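PDB 3IR9: peptide chain release factor subunit 1 from Methanosarcina mazei, which acts in translation termination, probably directing release of the nascent peptide in response to the stop codons UAA, UAG and UGA. Local coordinates for the interface of chains A and B. Numbering follows the deposited sequence. Chains: chain A/B, Peptide chain release factor subunit 1.

Contact 1: the interface of chains A and B. Residues chain A 4; chain B 28-29, 31-32, 35, 65, 137.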
loop_
_atom_site.group_PDB
_atom_site.type_symbol
_atom_site.label_atom_id
_atom_site.label_comp_id
_atom_site.label_asym_id
_atom_site.label_seq_id
_atom_site.Cartn_x
_atom_site.Cartn_y
_atom_site.Cartn_z
ATOM N N TYR A 4 6.656 -10.106 21.350
ATOM C CA TYR A 4 6.057 -10.381 20.040
ATOM C C TYR A 4 6.306 -9.281 18.993
ATOM O O TYR A 4 5.908 -9.413 17.831
ATOM C CB TYR A 4 4.549 -10.634 20.174
ATOM C CG TYR A 4 4.173 -11.705 21.173
ATOM C CD1 TYR A 4 4.139 -13.045 20.805
ATOM C CD2 TYR A 4 3.841 -11.377 22.483
ATOM C CE1 TYR A 4 3.789 -14.028 21.713
ATOM C CE2 TYR A 4 3.492 -12.352 23.399
ATOM C CZ TYR A 4 3.466 -13.677 23.009
ATOM O OH TYR A 4 3.118 -14.649 23.920
ATOM N N GLY B 28 6.903 -12.702 14.452
ATOM C CA GLY B 28 6.411 -12.369 15.777
ATOM C C GLY B 28 4.896 -12.356 15.853
ATOM O O GLY B 28 4.316 -12.836 16.826
ATOM N N GLN B 29 4.253 -11.805 14.827
ATOM C CA GLN B 29 2.801 -11.766 14.769
ATOM C C GLN B 29 2.232 -13.169 14.656
ATOM O O GLN B 29 1.086 -13.409 15.029
ATOM C CB GLN B 29 2.331 -10.922 13.589
ATOM C CG GLN B 29 2.756 -9.477 13.658
ATOM C CD GLN B 29 2.398 -8.734 12.394
ATOM O OE1 GLN B 29 1.578 -9.205 11.600
ATOM N NE2 GLN B 29 3.012 -7.570 12.192
ATOM N N ASN B 31 3.982 -15.632 16.150
ATOM C CA ASN B 31 4.221 -16.021 17.532
ATOM C C ASN B 31 2.978 -15.777 18.373
ATOM O O ASN B 31 2.527 -16.653 19.104
ATOM C CB ASN B 31 5.391 -15.236 18.124
ATOM C CG ASN B 31 6.720 -15.650 17.541
ATOM O OD1 ASN B 31 6.840 -16.725 16.954
ATOM N ND2 ASN B 31 7.730 -14.799 17.698
ATOM N N ALA B 32 2.418 -14.579 18.244
ATOM C CA ALA B 32 1.323 -14.128 19.100
ATOM C C ALA B 32 -0.013 -14.808 18.815
ATOM O O ALA B 32 -0.753 -15.141 19.743
ATOM C CB ALA B 32 1.178 -12.620 19.007
ATOM N N ASP B 35 0.186 -18.403 20.025
ATOM C CA ASP B 35 0.106 -18.454 21.480
ATOM C C ASP B 35 -1.320 -18.227 21.979
ATOM O O ASP B 35 -1.734 -18.822 22.975
ATOM C CB ASP B 35 1.073 -17.447 22.109
ATOM C CG ASP B 35 2.530 -17.788 21.839
ATOM O OD1 ASP B 35 2.789 -18.752 21.084
ATOM O OD2 ASP B 35 3.414 -17.093 22.383
ATOM N N VAL B 65 -1.678 -10.039 26.749
ATOM C CA VAL B 65 -1.361 -9.707 25.357
ATOM C C VAL B 65 -2.634 -9.499 24.537
ATOM O O VAL B 65 -3.557 -10.312 24.595
ATOM C CB VAL B 65 -0.508 -10.814 24.690
ATOM C CG1 VAL B 65 -0.501 -10.655 23.181
ATOM C CG2 VAL B 65 0.913 -10.798 25.232
ATOM N N VAL B 137 -0.326 -6.247 19.767
ATOM C CA VAL B 137 0.150 -6.800 18.499
ATOM C C VAL B 137 -0.910 -6.721 17.387
ATOM O O VAL B 137 -2.048 -7.147 17.577
ATOM C CB VAL B 137 0.594 -8.268 18.670
ATOM C CG1 VAL B 137 1.227 -8.786 17.385
ATOM C CG2 VAL B 137 1.555 -8.408 19.858
#
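The ring of A:Tyr4 lies between helix 10-42 of chain B and the B:Val65 loop. On one face B:Ala32 sets its CB almost straight over CD1 of the tyrosine, 3.5 Å away. B:Val65 CG2 comes obliquely to the CE2 corner on the same side of the plane, at 3.5 Å. At the edge, in the ring plane, sits B:Asp35 OD2. The phenol OH of A:Tyr4 donates a hydrogen bond of 2.9 Å to OD2 of B:Asp35, which accepts through its anti lone pair. Ring and carboxylate planes are turned 74° apart. B:Asn31 adds its CB, 3.7 Å from CD1 of A:Tyr4. Nearer the backbone, CG2 of B:Val137, on strand 135-139, meets the tyrosine CB at 3.7 Å. The first torsion of A:Tyr4 (chi1 -54°, CG beside the backbone N) sends the ring axis and hydroxyl toward B:Asp35. The second (chi2 -86°) turns the ring about that axis and presents a face to B:Ala32. This is an aromatic anchor: an N-terminal arm of one copy pins itself to the other. With an alanine at A:Tyr4, the B:Asp35 carboxylate would probably lose its phenol partner and a gap would open over B:Ala32 and B:Val65. The two-chain assembly may reflect the isolated domain, since the full protein is described as pairing with a GTP-binding subunit. B:Gly28 CA comes to 3.6 Å from the carbonyl O of A:Tyr4.

Contact 2: the interface of chains A and B. Residues chain A 3-4; chain B 65, 135.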
loop_
_atom_site.group_PDB
_atom_site.type_symbol
_atom_site.label_atom_id
_atom_site.label_comp_id
_atom_site.label_asym_id
_atom_site.label_seq_id
_atom_site.Cartn_x
_atom_site.Cartn_y
_atom_site.Cartn_z
ATOM N N ALA A 3 8.034 -9.154 23.508
ATOM C CA ALA A 3 7.925 -10.604 23.367
ATOM C C ALA A 3 7.417 -11.001 21.979
ATOM O O ALA A 3 7.718 -12.092 21.490
ATOM C CB ALA A 3 7.021 -11.185 24.462
ATOM N N TYR A 4 6.656 -10.106 21.350
ATOM C CA TYR A 4 6.057 -10.381 20.040
ATOM C C TYR A 4 6.306 -9.281 18.993
ATOM O O TYR A 4 5.908 -9.413 17.831
ATOM C CB TYR A 4 4.549 -10.634 20.174
ATOM C CG TYR A 4 4.173 -11.705 21.173
ATOM C CD1 TYR A 4 4.139 -13.045 20.805
ATOM C CD2 TYR A 4 3.841 -11.377 22.483
ATOM C CE1 TYR A 4 3.789 -14.028 21.713
ATOM C CE2 TYR A 4 3.492 -12.352 23.399
ATOM C CZ TYR A 4 3.466 -13.677 23.009
ATOM O OH TYR A 4 3.118 -14.649 23.920
ATOM N N VAL B 65 -1.678 -10.039 26.749
ATOM C CA VAL B 65 -1.361 -9.707 25.357
ATOM C C VAL B 65 -2.634 -9.499 24.537
ATOM O O VAL B 65 -3.557 -10.312 24.595
ATOM C CB VAL B 65 -0.508 -10.814 24.690
ATOM C CG1 VAL B 65 -0.501 -10.655 23.181
ATOM C CG2 VAL B 65 0.913 -10.798 25.232
ATOM N N LYS B 135 0.787 -5.985 26.230
ATOM C CA LYS B 135 1.549 -6.005 24.985
ATOM C C LYS B 135 0.602 -6.034 23.777
ATOM O O LYS B 135 -0.196 -6.960 23.630
ATOM C CB LYS B 135 2.523 -7.196 24.968
ATOM C CG LYS B 135 3.372 -7.332 26.243
ATOM C CD LYS B 135 4.552 -8.301 26.078
ATOM C CE LYS B 135 4.165 -9.756 26.342
ATOM N NZ LYS B 135 3.947 -10.060 27.791
#
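A:Ala3 and B:Lys135 touch through their carbons. The contacts described here are apolar, and lie where the N-terminal arm of chain A passes the start of strand 135-139 in chain B. The methyl CB of A:Ala3 packs on the lysine chain, 3.7 Å from CE and 4.1 Å from CD of B:Lys135. The aliphatic part of the lysine thus serves as a greasy surface. The same CE also reaches the ring of A:Tyr4, 4.0 Å from CE2. Here the two side chains cross at about a right angle. The lysine methylene comes near the CE2 edge of the ring, slightly to the other side of its plane from the B:Val65 methyl CG2. Within chain B, B:Val65 CG2 and B:Lys135 CE lie 3.6 Å apart, which joins the two supports of the ring.

The charged group takes a separate course. The lysine chain bends at chi3 (-86°) and again at chi4 (-73°). The bends put CE against the alanine methyl and carry the amine away from it. A:Ala3 probably comes from a cloning tag, so its share of the packing need not exist in the natural protein. The terminal amine NZ of B:Lys135 ends 4.7 Å from CB of A:Ala3.

Contact 3: the interface of chains A and B. Residues chain A 4-6, 11; chain B 21, 25.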
loop_
_atom_site.group_PDB
_atom_site.type_symbol
_atom_site.label_atom_id
_atom_site.label_comp_id
_atom_site.label_asym_id
_atom_site.label_seq_id
_atom_site.Cartn_x
_atom_site.Cartn_y
_atom_site.Cartn_z
ATOM N N TYR A 4 6.656 -10.106 21.350
ATOM C CA TYR A 4 6.057 -10.381 20.040
ATOM C C TYR A 4 6.306 -9.281 18.993
ATOM O O TYR A 4 5.908 -9.413 17.831
ATOM C CB TYR A 4 4.549 -10.634 20.174
ATOM C CG TYR A 4 4.173 -11.705 21.173
ATOM C CD1 TYR A 4 4.139 -13.045 20.805
ATOM C CD2 TYR A 4 3.841 -11.377 22.483
ATOM C CE1 TYR A 4 3.789 -14.028 21.713
ATOM C CE2 TYR A 4 3.492 -12.352 23.399
ATOM C CZ TYR A 4 3.466 -13.677 23.009
ATOM O OH TYR A 4 3.118 -14.649 23.920
ATOM N N THR A 5 6.953 -8.196 19.403
ATOM C CA THR A 5 7.285 -7.110 18.482
ATOM C C THR A 5 8.411 -6.256 19.074
ATOM O O THR A 5 8.566 -6.194 20.298
ATOM C CB THR A 5 6.031 -6.265 18.114
ATOM O OG1 THR A 5 5.268 -6.947 17.104
ATOM C CG2 THR A 5 6.420 -4.882 17.603
ATOM N N ASP A 6 9.205 -5.624 18.209
ATOM C CA ASP A 6 10.428 -4.939 18.635
ATOM C C ASP A 6 10.206 -3.900 19.730
ATOM O O ASP A 6 9.170 -3.234 19.770
ATOM C CB ASP A 6 11.131 -4.281 17.451
ATOM C CG ASP A 6 12.443 -3.629 17.846
ATOM O OD1 ASP A 6 12.706 -2.498 17.384
ATOM O OD2 ASP A 6 13.201 -4.241 18.631
ATOM N N SER A 11 13.243 -1.023 15.118
ATOM C CA SER A 11 12.113 -0.823 14.229
ATOM C C SER A 11 11.914 0.668 14.027
ATOM O O SER A 11 11.944 1.147 12.901
ATOM C CB SER A 11 10.847 -1.443 14.815
ATOM O OG SER A 11 10.958 -2.852 14.868
ATOM N N LEU B 21 13.680 -6.405 8.994
ATOM C CA LEU B 21 12.884 -6.154 10.201
ATOM C C LEU B 21 11.378 -6.366 9.983
ATOM O O LEU B 21 10.642 -6.653 10.931
ATOM C CB LEU B 21 13.157 -4.755 10.773
ATOM C CG LEU B 21 14.536 -4.447 11.376
ATOM C CD1 LEU B 21 14.617 -2.978 11.746
ATOM C CD2 LEU B 21 14.857 -5.310 12.593
ATOM N N GLU B 25 9.092 -8.851 12.190
ATOM C CA GLU B 25 7.843 -8.398 12.796
ATOM C C GLU B 25 6.711 -9.366 12.488
ATOM O O GLU B 25 5.788 -9.534 13.288
ATOM C CB GLU B 25 7.483 -6.990 12.313
ATOM C CG GLU B 25 8.159 -5.865 13.089
ATOM C CD GLU B 25 7.523 -5.621 14.448
ATOM O OE1 GLU B 25 6.473 -6.236 14.739
ATOM O OE2 GLU B 25 8.073 -4.807 15.223
#
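A:Thr5 and B:Glu25 form the tight part of this polar contact. Their side chains cross at about a right angle. The threonine hydroxyl OG1 donates a hydrogen bond of 2.7 Å to OE1 of the B:Glu25 carboxylate. It meets that oxygen on the syn side, slightly out of the carboxylate plane. The same hydroxyl makes a short hydrogen bond within the arm, 2.6 Å to the backbone O of A:Tyr4. It meets this O at a sharp 104° and tilted from the carbonyl plane. A hydroxyl has one hydrogen, so the two acceptors probably share it or take it in turn. The other carboxylate oxygen, OE2 of B:Glu25, accepts a longer bond of 3.3 Å from the backbone N of A:Asp6. That N-H comes from above the carboxylate plane. A bend in the glutamate (chi2 -76°) turns its carboxylate toward the arm, where both oxygens are gripped.

Toward the start of helix 10-41 of chain A the contact is looser. A:Ser11 OG stands 3.5 Å from OE2 of B:Glu25, with no hydrogen bond assigned. B:Leu21 brushes the serine through CD1, 4.1 Å from CA of A:Ser11. A:Asp6 acts as the second shell: it accepts from the first turn of the helix, and so probably steadies the turn that presents its own N-H. The A:Ser11 backbone N donates to OD1 of the A:Asp6 carboxylate at 2.8 Å, nearly straight at 169°.

All three contacts share A:Tyr4. The C-alpha centres of contact 1 and contact 2 are about 6 Å apart, and they also share B:Val65. Contact 3 has its centre about 10 Å from each of the others. Helix 10-42 of chain B supplies residues to contact 1 and contact 3, while strand 135-139 serves contact 1 and contact 2. Together they fasten the extended N-terminal arm of chain A along chain B. Two-fold symmetry repeats the exchange, so each copy lends an arm to the other. The structure alone does not establish that this dimer forms in the cell.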